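Local structure of probable leucine/isoleucine/valine-binding protein (Rhodopirellula baltica, 4KV7) at residues D66-A71 with G94-I99; F20-A25 with A88-V93; R72-M77 with A98-P103. The protein probably binds leucine, isoleucine, valine or a related small solute. The protein carries 1 engineered substitution. All coordinates share one frame; numbering follows the deposited sequence.

Overall arrangement
The three contacts lie in one lobe of a periplasmic binding protein. Interaction 2 joins strand 16-24 to the strand and loop at 88-93. Interactions 1 and 3 both bring helices 70-81 and 95-107 together, the first at their N-terminal ends and the second one turn further on. Their centres are about 7 Å apart, and each is about 10 to 11 Å from that of interaction 2. Asp66 ties all three together. Asp66 OD2 is 2.7 Å from Ser23 OG and 2.8 Å from Thr73 OG1, both probable hydrogen bonds. Ser23 OG also meets Asn76 ND2 at 3.0 Å. A formic acid in interaction 1 lies about 6 Å from the Val93 side chain.

Interaction 1: residues D66-A71 with G94-I99; sequences DGYEPA and GTPTAI. With FMT (formic acid), chain B.
Residues 66-71 pass through a type I' beta turn from Asp66 to Glu69 and enter a helix at Pro70. Residues 94-99 begin a second helix, with Gly94 as N-cap. The backbones are nearest at Pro70 and Thr97, whose CA atoms are 4.5 Å apart. Asp66 OD1 accepts a hydrogen bond from Tyr68 N at 3.0 Å, met from above the carboxylate plane, which makes an Asx turn; OD2 is bonded to Ser23 OG and Thr73 OG1. Thr97 CG2 lies 3.9 Å from Glu69 N, while OG1 bonds back to Val93 O. Pro70 CG rests 3.5 Å from Pro96 O. The Tyr68 ring extends across, CG anti to the backbone N (chi1 -170°). Tyr68 CE1 is 3.8 Å from Gly94 CA, where a CB would clash with it. Formic acid, probably from the crystallisation liquor, sets O2 at the ring edge, in its plane. Tyr68 OH donates to formic acid O2 at 2.6 Å, Thr95 N at 2.8 Å. Thr95 OG1 donates to formic acid O1 at 2.6 Å. Tyr138 OH also binds it. Donors converge at a helix N-terminus, which would help to stabilise negative charge; this is consistent with a site for the carboxylate of an amino acid ligand.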
ATOM      1  N   ASP A  66       1.543  11.996 -10.605  1.00 10.29           N
ATOM      2  CA  ASP A  66       2.955  11.791 -10.942  1.00 10.24           C
ATOM      3  C   ASP A  66       3.226  10.539 -11.765  1.00  9.98           C
ATOM      4  O   ASP A  66       4.377  10.247 -12.069  1.00 11.11           O
ATOM      5  CB  ASP A  66       3.893  11.871  -9.723  1.00 10.45           C
ATOM      6  CG  ASP A  66       3.613  10.822  -8.666  1.00 10.61           C
ATOM      7  OD1 ASP A  66       3.043   9.749  -8.971  1.00 10.50           O
ATOM      8  OD2 ASP A  66       4.003  11.080  -7.503  1.00 10.53           O
ATOM      9  N   GLY A  67       2.173   9.811 -12.127  1.00 10.04           N
ATOM     10  CA  GLY A  67       2.334   8.623 -12.950  1.00  9.86           C
ATOM     11  C   GLY A  67       3.245   7.560 -12.351  1.00  9.90           C
ATOM     12  O   GLY A  67       3.761   6.724 -13.096  1.00 10.62           O
ATOM     13  N   TYR A  68       3.446   7.568 -11.028  1.00  9.83           N
ATOM     14  CA  TYR A  68       4.395   6.655 -10.379  1.00  9.25           C
ATOM     15  C   TYR A  68       5.805   6.881 -10.932  1.00 10.05           C
ATOM     16  O   TYR A  68       6.580   5.943 -11.149  1.00 10.49           O
ATOM     17  CB  TYR A  68       3.921   5.199 -10.508  1.00 10.21           C
ATOM     18  CG  TYR A  68       4.651   4.139  -9.689  1.00  8.62           C
ATOM     19  CD1 TYR A  68       5.091   4.373  -8.387  1.00  8.89           C
ATOM     20  CD2 TYR A  68       4.859   2.876 -10.230  1.00  8.57           C
ATOM     21  CE1 TYR A  68       5.728   3.375  -7.659  1.00  9.18           C
ATOM     22  CE2 TYR A  68       5.476   1.874  -9.507  1.00  8.86           C
ATOM     23  CZ  TYR A  68       5.919   2.128  -8.225  1.00  8.12           C
ATOM     24  OH  TYR A  68       6.544   1.124  -7.540  1.00  9.07           O
ATOM     25  N   GLU A  69       6.146   8.153 -11.124  1.00  9.96           N
ATOM     26  CA  GLU A  69       7.473   8.554 -11.570  1.00 10.28           C
ATOM     27  C   GLU A  69       8.047   9.658 -10.690  1.00 10.64           C
ATOM     28  O   GLU A  69       7.498  10.764 -10.634  1.00 10.91           O
ATOM     29  CB  GLU A  69       7.436   8.998 -13.033  1.00 12.19           C
ATOM     30  CG  GLU A  69       7.251   7.839 -14.001  1.00 12.56           C
ATOM     31  CD  GLU A  69       8.416   6.854 -13.986  1.00 14.38           C
ATOM     32  OE1 GLU A  69       9.508   7.179 -13.461  1.00 13.39           O
ATOM     33  OE2 GLU A  69       8.246   5.733 -14.508  1.00 21.99           O
ATOM     34  N   PRO A  70       9.173   9.373 -10.016  1.00 11.31           N
ATOM     35  CA  PRO A  70       9.779  10.365  -9.116  1.00 12.82           C
ATOM     36  C   PRO A  70      10.099  11.708  -9.776  1.00 12.58           C
ATOM     37  O   PRO A  70      10.062  12.726  -9.088  1.00 13.90           O
ATOM     38  CB  PRO A  70      11.062   9.672  -8.651  1.00 14.05           C
ATOM     39  CG  PRO A  70      10.724   8.222  -8.694  1.00 13.38           C
ATOM     40  CD  PRO A  70       9.829   8.056  -9.900  1.00 11.64           C
ATOM     41  N   ALA A  71      10.394  11.718 -11.072  1.00 12.66           N
ATOM     42  CA  ALA A  71      10.653  12.969 -11.778  1.00 14.88           C
ATOM     43  C   ALA A  71       9.452  13.909 -11.731  1.00 14.16           C
ATOM     44  O   ALA A  71       9.612  15.130 -11.797  1.00 16.13           O
ATOM     45  CB  ALA A  71      11.067  12.710 -13.225  1.00 15.63           C
ATOM     46  N   GLY A  94       3.855   4.726  -3.539  1.00  7.74           N
ATOM     47  CA  GLY A  94       5.124   4.243  -4.052  1.00  8.51           C
ATOM     48  C   GLY A  94       6.376   4.533  -3.252  1.00  8.04           C
ATOM     49  O   GLY A  94       6.452   5.492  -2.484  1.00  8.61           O
ATOM     50  N   THR A  95       7.376   3.685  -3.467  1.00  8.31           N
ATOM     51  CA  THR A  95       8.659   3.779  -2.783  1.00  8.82           C
ATOM     52  C   THR A  95       9.657   4.743  -3.441  1.00  9.21           C
ATOM     53  O   THR A  95      10.119   5.672  -2.778  1.00  9.94           O
ATOM     54  CB  THR A  95       9.264   2.372  -2.575  1.00  8.20           C
ATOM     55  OG1 THR A  95       8.385   1.602  -1.738  1.00  8.48           O
ATOM     56  CG2 THR A  95      10.647   2.448  -1.957  1.00 10.06           C
ATOM     57  N   PRO A  96       9.986   4.550  -4.736  1.00  8.72           N
ATOM     58  CA  PRO A  96      10.910   5.535  -5.312  1.00 10.44           C
ATOM     59  C   PRO A  96      10.324   6.953  -5.317  1.00  9.58           C
ATOM     60  O   PRO A  96      11.072   7.928  -5.183  1.00 11.34           O
ATOM     61  CB  PRO A  96      11.137   5.016  -6.740  1.00 11.30           C
ATOM     62  CG  PRO A  96       9.975   4.073  -7.004  1.00 10.00           C
ATOM     63  CD  PRO A  96       9.684   3.460  -5.683  1.00 10.03           C
ATOM     64  N   THR A  97       9.008   7.059  -5.455  1.00  9.38           N
ATOM     65  CA  THR A  97       8.329   8.345  -5.345  1.00  9.81           C
ATOM     66  C   THR A  97       8.449   8.904  -3.914  1.00 10.13           C
ATOM     67  O   THR A  97       8.830  10.067  -3.732  1.00 11.05           O
ATOM     68  CB  THR A  97       6.878   8.208  -5.756  1.00  9.36           C
ATOM     69  OG1 THR A  97       6.350   7.076  -5.056  1.00 10.00           O
ATOM     70  CG2 THR A  97       6.746   7.987  -7.269  1.00 10.91           C
ATOM     71  N   ALA A  98       8.163   8.097  -2.894  1.00  9.25           N
ATOM     72  CA  ALA A  98       8.308   8.552  -1.506  1.00 10.44           C
ATOM     73  C   ALA A  98       9.733   8.995  -1.201  1.00 10.06           C
ATOM     74  O   ALA A  98       9.948   9.965  -0.475  1.00 11.36           O
ATOM     75  CB  ALA A  98       7.877   7.471  -0.522  1.00  9.98           C
ATOM     76  N   ILE A  99      10.716   8.288  -1.737  1.00 10.19           N
ATOM     77  CA  ILE A  99      12.100   8.629  -1.454  1.00 11.36           C
ATOM     78  C   ILE A  99      12.435  10.037  -1.978  1.00 11.14           C
ATOM     79  O   ILE A  99      13.187  10.788  -1.347  1.00 12.62           O
ATOM     80  CB  ILE A  99      13.039   7.520  -1.954  1.00 12.30           C
ATOM     81  CG1 ILE A  99      12.911   6.304  -1.026  1.00 12.78           C
ATOM     82  CG2 ILE A  99      14.475   8.011  -2.022  1.00 14.79           C
ATOM     83  CD1 ILE A  99      13.517   5.031  -1.575  1.00 14.67           C
TER
HETATM   84  C   FMT B 501       6.234   0.556  -4.160  1.00  7.70           C
HETATM   85  O1  FMT B 501       6.337   0.544  -2.925  1.00  8.08           O
HETATM   86  O2  FMT B 501       6.755   1.387  -4.914  1.00  8.33           O

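Interaction 2: residues F20-A25 with A88-V93; sequences FGMSTA and AVVGNV
Two backbone hydrogen bonds hold Gly21 between Ala88 and Val90. Gly21 N donates to Ala88 O at 2.9 Å, almost straight at 177°. Val90 N donates to Gly21 O at 2.8 Å, nearly along the C=O axis. This is a single parallel beta bridge, between Gly21 and Val89. Beyond it the backbone pairing stops, because Gly91 takes a positive phi (73°) and turns the chain. Side chains take over. Asn92 CG is anti to its carbonyl carbon, and the amide reaches back to strand 16-24. Ser23 N donates to Asn92 OD1 at 2.9 Å, coming from well above the amide plane. Thr24 OG1, anti to its backbone N, accepts a hydrogen bond from Val93 N at 3.1 Å. A water bridges Thr24 OG1 and Gly91 O; it donates a hydrogen bond to Gly91 O. An alanine in place of Asn92 would remove the acceptor of Ser23 N and would probably loosen the join just past strand 89-90. The packing lies around these bonds. The selenomethionine at Met22 bends at chi3 and brings CE to 3.3 Å from Val90 O; its chain slides past Asn92 in the opposite direction. Ala88 CB sits at the edge of the Phe20 ring, in plane, 3.8 Å from CD1. Val93 CG2 is 3.2 Å from Thr24 OG1. Ser23 OG turns to Asp66 and Asn76 instead. All the touching residues are buried, so the polar backbone atoms need such partners. The directions of 20-24 and 88-93 differ by 16°. The contact thus sets strand 16-24, already paired with 57-65, beside 89-90 and continues the parallel sheet of the lobe, with side-chain amide and hydroxyl replacing backbone partners beyond strand 89-90.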
ATOM      1  N   PHE A  20      -5.497  19.149   2.125  1.00 13.49           N
ATOM      2  CA  PHE A  20      -4.551  18.046   2.176  1.00 11.72           C
ATOM      3  C   PHE A  20      -4.044  17.761   0.773  1.00 13.68           C
ATOM      4  O   PHE A  20      -4.780  17.923  -0.198  1.00 15.55           O
ATOM      5  CB  PHE A  20      -5.220  16.828   2.807  1.00 14.25           C
ATOM      6  CG  PHE A  20      -5.578  17.058   4.237  1.00 12.80           C
ATOM      7  CD1 PHE A  20      -4.591  17.029   5.211  1.00 14.12           C
ATOM      8  CD2 PHE A  20      -6.868  17.405   4.603  1.00 13.61           C
ATOM      9  CE1 PHE A  20      -4.890  17.284   6.529  1.00 14.43           C
ATOM     10  CE2 PHE A  20      -7.177  17.666   5.929  1.00 16.78           C
ATOM     11  CZ  PHE A  20      -6.185  17.609   6.894  1.00 15.71           C
ATOM     12  N   GLY A  21      -2.782  17.363   0.657  1.00 11.78           N
ATOM     13  CA  GLY A  21      -2.203  17.113  -0.649  1.00 11.95           C
ATOM     14  C   GLY A  21      -1.896  15.653  -0.895  1.00 11.00           C
ATOM     15  O   GLY A  21      -1.797  14.855   0.036  1.00 11.22           O
HETATM   16  N   MSE A  22      -1.740  15.308  -2.166  1.00 10.83           N
HETATM   17  CA  MSE A  22      -1.376  13.963  -2.582  1.00  9.87           C
HETATM   18  C   MSE A  22      -0.686  14.062  -3.930  1.00  9.84           C
HETATM   19  O   MSE A  22      -1.144  14.799  -4.802  1.00 11.48           O
HETATM   20  CB  MSE A  22      -2.644  13.106  -2.678  1.00 10.99           C
HETATM   21  CG  MSE A  22      -2.450  11.665  -3.176  1.00 12.41           C
HETATM   22 SE   MSE A  22      -4.150  10.699  -3.548  0.65 11.61          SE
HETATM   23  CE  MSE A  22      -4.714  10.483  -1.704  1.00 14.09           C
ATOM     24  N   SER A  23       0.442  13.367  -4.079  1.00 10.41           N
ATOM     25  CA  SER A  23       1.072  13.169  -5.386  1.00 10.59           C
ATOM     26  C   SER A  23       1.043  11.678  -5.628  1.00  9.60           C
ATOM     27  O   SER A  23       1.499  10.914  -4.786  1.00 10.06           O
ATOM     28  CB  SER A  23       2.509  13.671  -5.383  1.00 11.36           C
ATOM     29  OG  SER A  23       3.093  13.535  -6.667  1.00 11.84           O
ATOM     30  N   THR A  24       0.480  11.240  -6.745  1.00 10.09           N
ATOM     31  CA  THR A  24       0.254   9.818  -6.906  1.00 10.48           C
ATOM     32  C   THR A  24      -0.020   9.419  -8.341  1.00  9.03           C
ATOM     33  O   THR A  24      -0.203  10.259  -9.212  1.00  9.77           O
ATOM     34  CB  THR A  24      -0.902   9.372  -6.003  1.00  9.28           C
ATOM     35  OG1 THR A  24      -0.748   7.979  -5.712  1.00  9.45           O
ATOM     36  CG2 THR A  24      -2.277   9.650  -6.636  1.00 10.21           C
ATOM     37  N   ALA A  25      -0.050   8.115  -8.576  1.00  9.05           N
ATOM     38  CA  ALA A  25      -0.268   7.581  -9.913  1.00  9.60           C
ATOM     39  C   ALA A  25      -1.752   7.642 -10.265  1.00  9.44           C
ATOM     40  O   ALA A  25      -2.529   6.756  -9.901  1.00  9.97           O
ATOM     41  CB  ALA A  25       0.242   6.149  -9.991  1.00 11.06           C
ATOM     42  N   ALA A  88      -0.993  18.450   5.261  1.00 12.48           N
ATOM     43  CA  ALA A  88      -0.346  17.145   5.278  1.00 12.27           C
ATOM     44  C   ALA A  88      -0.402  16.594   3.864  1.00 11.69           C
ATOM     45  O   ALA A  88      -1.271  16.991   3.076  1.00 12.82           O
ATOM     46  CB  ALA A  88      -1.051  16.193   6.242  1.00 13.81           C
ATOM     47  N   VAL A  89       0.523  15.693   3.542  1.00 11.13           N
ATOM     48  CA  VAL A  89       0.545  14.986   2.270  1.00 11.24           C
ATOM     49  C   VAL A  89       0.172  13.553   2.610  1.00 10.00           C
ATOM     50  O   VAL A  89       0.849  12.886   3.406  1.00 12.31           O
ATOM     51  CB  VAL A  89       1.922  15.071   1.597  1.00 10.91           C
ATOM     52  CG1 VAL A  89       1.978  14.156   0.388  1.00 13.26           C
ATOM     53  CG2 VAL A  89       2.221  16.520   1.174  1.00 13.68           C
ATOM     54  N   VAL A  90      -0.920  13.082   2.018  1.00  9.90           N
ATOM     55  CA  VAL A  90      -1.568  11.861   2.484  0.57  9.49           C
ATOM     56  C   VAL A  90      -1.730  10.829   1.378  1.00  8.96           C
ATOM     57  O   VAL A  90      -2.170  11.128   0.264  1.00 10.21           O
ATOM     58  CB  VAL A  90      -2.949  12.154   3.129  0.57 13.56           C
ATOM     59  CG1 VAL A  90      -2.805  13.173   4.244  0.57 17.42           C
ATOM     60  CG2 VAL A  90      -3.954  12.649   2.101  0.57 11.78           C
ATOM     61  N   GLY A  91      -1.347   9.596   1.690  1.00  9.65           N
ATOM     62  CA  GLY A  91      -1.637   8.472   0.823  1.00 10.57           C
ATOM     63  C   GLY A  91      -0.864   8.317  -0.473  1.00  8.44           C
ATOM     64  O   GLY A  91      -1.283   7.531  -1.317  1.00 10.08           O
ATOM     65  N   ASN A  92       0.246   9.035  -0.645  1.00  8.95           N
ATOM     66  CA  ASN A  92       1.001   8.943  -1.900  1.00  9.03           C
ATOM     67  C   ASN A  92       1.388   7.500  -2.203  1.00  8.10           C
ATOM     68  O   ASN A  92       1.856   6.787  -1.317  1.00  8.54           O
ATOM     69  CB  ASN A  92       2.318   9.704  -1.812  1.00  9.39           C
ATOM     70  CG  ASN A  92       2.166  11.207  -1.875  1.00  9.37           C
ATOM     71  OD1 ASN A  92       1.065  11.778  -1.785  1.00  9.78           O
ATOM     72  ND2 ASN A  92       3.307  11.874  -2.024  1.00  9.90           N
ATOM     73  N   VAL A  93       1.242   7.076  -3.444  1.00  8.77           N
ATOM     74  CA  VAL A  93       1.671   5.746  -3.864  1.00  8.59           C
ATOM     75  C   VAL A  93       3.167   5.677  -4.170  1.00  7.90           C
ATOM     76  O   VAL A  93       3.676   6.458  -4.975  1.00  9.24           O
ATOM     77  CB  VAL A  93       0.878   5.320  -5.130  1.00  8.41           C
ATOM     78  CG1 VAL A  93       1.537   4.153  -5.855  1.00  9.58           C
ATOM     79  CG2 VAL A  93      -0.549   4.983  -4.754  1.00  9.12           C
TER
HETATM   80  O   HOH W   1      -2.532   7.786  -3.697  1.00 10.41           O

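Interaction 3: residues R72-M77 with A98-P103; sequences RTAPNM and AITAIP
No ring or other flat side chain takes part between residues 72-77 and 98-103. The two flat groups of residues 72-77 are engaged away from the neighbouring helix: the Arg72 guanidinium forms a salt bridge with Asp65, and the Asn76 amide donates to Ser23 OG and Asp65 O. The contact itself is made of methyl groups and one selenomethionine. The short helix axes approach to 8.6 Å and cross at -25°, so the helices run side by side in the same direction. Ala74 and Ala101 have the nearest CA atoms, 6.1 Å apart. Small residues here let the backbones come close. Thr73 and Thr100 each hold CG2 anti to the backbone N. Thr73 CG2 meets Ala101 CB at 3.8 Å, tip to tip. Thr100 CG2 meets Ala74 CB at 3.7 Å. The hydroxyl of Thr73 is bound to Asp66 OD2. The selenomethionine at Met77 is bent at chi2 and chi3 and curls around Ala101. Met77 CG lies 3.7 Å from Ala101 CB. Met77 CE comes to 3.6 Å from Ala101 O. Beyond this contact, Ala101 also touches Phe112 of strand 112-113 and Met77 touches Asn92. Helix 70-81 leads from strand 57-65 to 89-90, and helix 95-107 leads on to strand 112-113. Such neighbouring parallel helices, packed beside each other in successive beta-alpha-beta crossovers, are characteristic of the alpha/beta lobes of periplasmic binding proteins.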
ATOM      1  N   ARG A  72       8.251  13.346 -11.640  1.00 13.27           N
ATOM      2  CA  ARG A  72       7.047  14.149 -11.514  1.00 12.66           C
ATOM      3  C   ARG A  72       6.664  14.400 -10.065  1.00 11.66           C
ATOM      4  O   ARG A  72       6.051  15.420  -9.751  1.00 12.91           O
ATOM      5  CB  ARG A  72       5.891  13.518 -12.293  1.00 13.18           C
ATOM      6  CG  ARG A  72       6.153  13.511 -13.791  1.00 14.22           C
ATOM      7  CD  ARG A  72       5.242  12.558 -14.535  1.00 16.46           C
ATOM      8  NE  ARG A  72       3.843  12.969 -14.475  1.00 16.94           N
ATOM      9  CZ  ARG A  72       2.842  12.268 -15.000  1.00 18.84           C
ATOM     10  NH1 ARG A  72       3.083  11.111 -15.605  1.00 17.19           N
ATOM     11  NH2 ARG A  72       1.600  12.715 -14.906  1.00 21.89           N
ATOM     12  N   THR A  73       7.036  13.476  -9.180  1.00 11.98           N
ATOM     13  CA  THR A  73       6.763  13.634  -7.759  1.00 11.04           C
ATOM     14  C   THR A  73       7.394  14.899  -7.203  1.00 11.68           C
ATOM     15  O   THR A  73       6.764  15.617  -6.439  1.00 12.57           O
ATOM     16  CB  THR A  73       7.287  12.434  -6.957  1.00 11.53           C
ATOM     17  OG1 THR A  73       6.779  11.218  -7.520  1.00 11.48           O
ATOM     18  CG2 THR A  73       6.866  12.522  -5.488  1.00 12.17           C
ATOM     19  N   ALA A  74       8.638  15.176  -7.574  1.00 12.17           N
ATOM     20  CA  ALA A  74       9.340  16.317  -7.001  1.00 13.84           C
ATOM     21  C   ALA A  74       8.628  17.657  -7.247  1.00 14.50           C
ATOM     22  O   ALA A  74       8.319  18.360  -6.282  1.00 14.31           O
ATOM     23  CB  ALA A  74      10.809  16.350  -7.448  1.00 16.39           C
ATOM     24  N   PRO A  75       8.344  18.016  -8.516  1.00 14.16           N
ATOM     25  CA  PRO A  75       7.653  19.305  -8.670  1.00 14.84           C
ATOM     26  C   PRO A  75       6.251  19.304  -8.047  1.00 14.23           C
ATOM     27  O   PRO A  75       5.818  20.341  -7.548  1.00 14.17           O
ATOM     28  CB  PRO A  75       7.590  19.505 -10.194  1.00 15.96           C
ATOM     29  CG  PRO A  75       7.813  18.149 -10.780  1.00 17.38           C
ATOM     30  CD  PRO A  75       8.689  17.414  -9.816  1.00 15.85           C
ATOM     31  N   ASN A  76       5.564  18.167  -8.053  1.00 12.93           N
ATOM     32  CA  ASN A  76       4.256  18.099  -7.411  1.00 13.21           C
ATOM     33  C   ASN A  76       4.365  18.420  -5.923  1.00 13.46           C
ATOM     34  O   ASN A  76       3.554  19.164  -5.381  1.00 13.77           O
ATOM     35  CB  ASN A  76       3.645  16.705  -7.559  1.00 12.10           C
ATOM     36  CG  ASN A  76       3.116  16.421  -8.950  1.00 11.84           C
ATOM     37  OD1 ASN A  76       3.134  17.274  -9.821  1.00 13.27           O
ATOM     38  ND2 ASN A  76       2.630  15.205  -9.156  1.00 11.76           N
HETATM   39  N   MSE A  77       5.375  17.853  -5.267  1.00 12.86           N
HETATM   40  CA  MSE A  77       5.552  18.046  -3.833  1.00 12.10           C
HETATM   41  C   MSE A  77       5.919  19.487  -3.508  1.00 14.61           C
HETATM   42  O   MSE A  77       5.480  20.033  -2.497  1.00 14.32           O
HETATM   43  CB  MSE A  77       6.598  17.084  -3.278  1.00 13.17           C
HETATM   44  CG  MSE A  77       6.111  15.631  -3.234  1.00 14.45           C
HETATM   45 SE   MSE A  77       4.700  15.329  -1.916  0.68 12.85          SE
HETATM   46  CE  MSE A  77       5.738  15.923  -0.340  1.00 14.13           C
ATOM     47  N   ALA A  98       8.163   8.097  -2.894  1.00  9.25           N
ATOM     48  CA  ALA A  98       8.308   8.552  -1.506  1.00 10.44           C
ATOM     49  C   ALA A  98       9.733   8.995  -1.201  1.00 10.06           C
ATOM     50  O   ALA A  98       9.948   9.965  -0.475  1.00 11.36           O
ATOM     51  CB  ALA A  98       7.877   7.471  -0.522  1.00  9.98           C
ATOM     52  N   ILE A  99      10.716   8.288  -1.737  1.00 10.19           N
ATOM     53  CA  ILE A  99      12.100   8.629  -1.454  1.00 11.36           C
ATOM     54  C   ILE A  99      12.435  10.037  -1.978  1.00 11.14           C
ATOM     55  O   ILE A  99      13.187  10.788  -1.347  1.00 12.62           O
ATOM     56  CB  ILE A  99      13.039   7.520  -1.954  1.00 12.30           C
ATOM     57  CG1 ILE A  99      12.911   6.304  -1.026  1.00 12.78           C
ATOM     58  CG2 ILE A  99      14.475   8.011  -2.022  1.00 14.79           C
ATOM     59  CD1 ILE A  99      13.517   5.031  -1.575  1.00 14.67           C
ATOM     60  N   THR A 100      11.848  10.405  -3.113  1.00 11.66           N
ATOM     61  CA  THR A 100      11.934  11.769  -3.631  1.00 12.74           C
ATOM     62  C   THR A 100      11.084  12.766  -2.822  1.00 12.39           C
ATOM     63  O   THR A 100      11.500  13.907  -2.577  1.00 13.25           O
ATOM     64  CB  THR A 100      11.510  11.781  -5.109  1.00 14.05           C
ATOM     65  OG1 THR A 100      12.436  10.985  -5.863  1.00 15.43           O
ATOM     66  CG2 THR A 100      11.457  13.198  -5.671  1.00 16.11           C
ATOM     67  N   ALA A 101       9.897  12.338  -2.406  1.00 11.96           N
ATOM     68  CA  ALA A 101       8.953  13.231  -1.758  1.00 11.74           C
ATOM     69  C   ALA A 101       9.331  13.594  -0.330  1.00 11.80           C
ATOM     70  O   ALA A 101       9.131  14.730   0.106  1.00 13.14           O
ATOM     71  CB  ALA A 101       7.584  12.609  -1.773  1.00 12.17           C
ATOM     72  N   ILE A 102       9.841  12.620   0.413  1.00 12.65           N
ATOM     73  CA  ILE A 102      10.064  12.788   1.842  1.00 13.51           C
ATOM     74  C   ILE A 102      10.979  13.958   2.234  1.00 13.98           C
ATOM     75  O   ILE A 102      10.639  14.704   3.152  1.00 14.68           O
ATOM     76  CB  ILE A 102      10.470  11.454   2.502  1.00 13.55           C
ATOM     77  CG1 ILE A 102       9.239  10.545   2.576  1.00 14.27           C
ATOM     78  CG2 ILE A 102      11.040  11.683   3.891  1.00 15.37           C
ATOM     79  CD1 ILE A 102       9.552   9.093   2.888  1.00 17.64           C
ATOM     80  N   PRO A 103      12.122  14.153   1.541  1.00 13.21           N
ATOM     81  CA  PRO A 103      12.946  15.305   1.929  1.00 16.21           C
ATOM     82  C   PRO A 103      12.215  16.640   1.783  1.00 15.46           C
ATOM     83  O   PRO A 103      12.495  17.576   2.528  1.00 17.55           O
ATOM     84  CB  PRO A 103      14.126  15.234   0.957  1.00 17.28           C
ATOM     85  CG  PRO A 103      14.222  13.783   0.600  1.00 17.93           C
ATOM     86  CD  PRO A 103      12.812  13.289   0.561  1.00 15.46           C
TER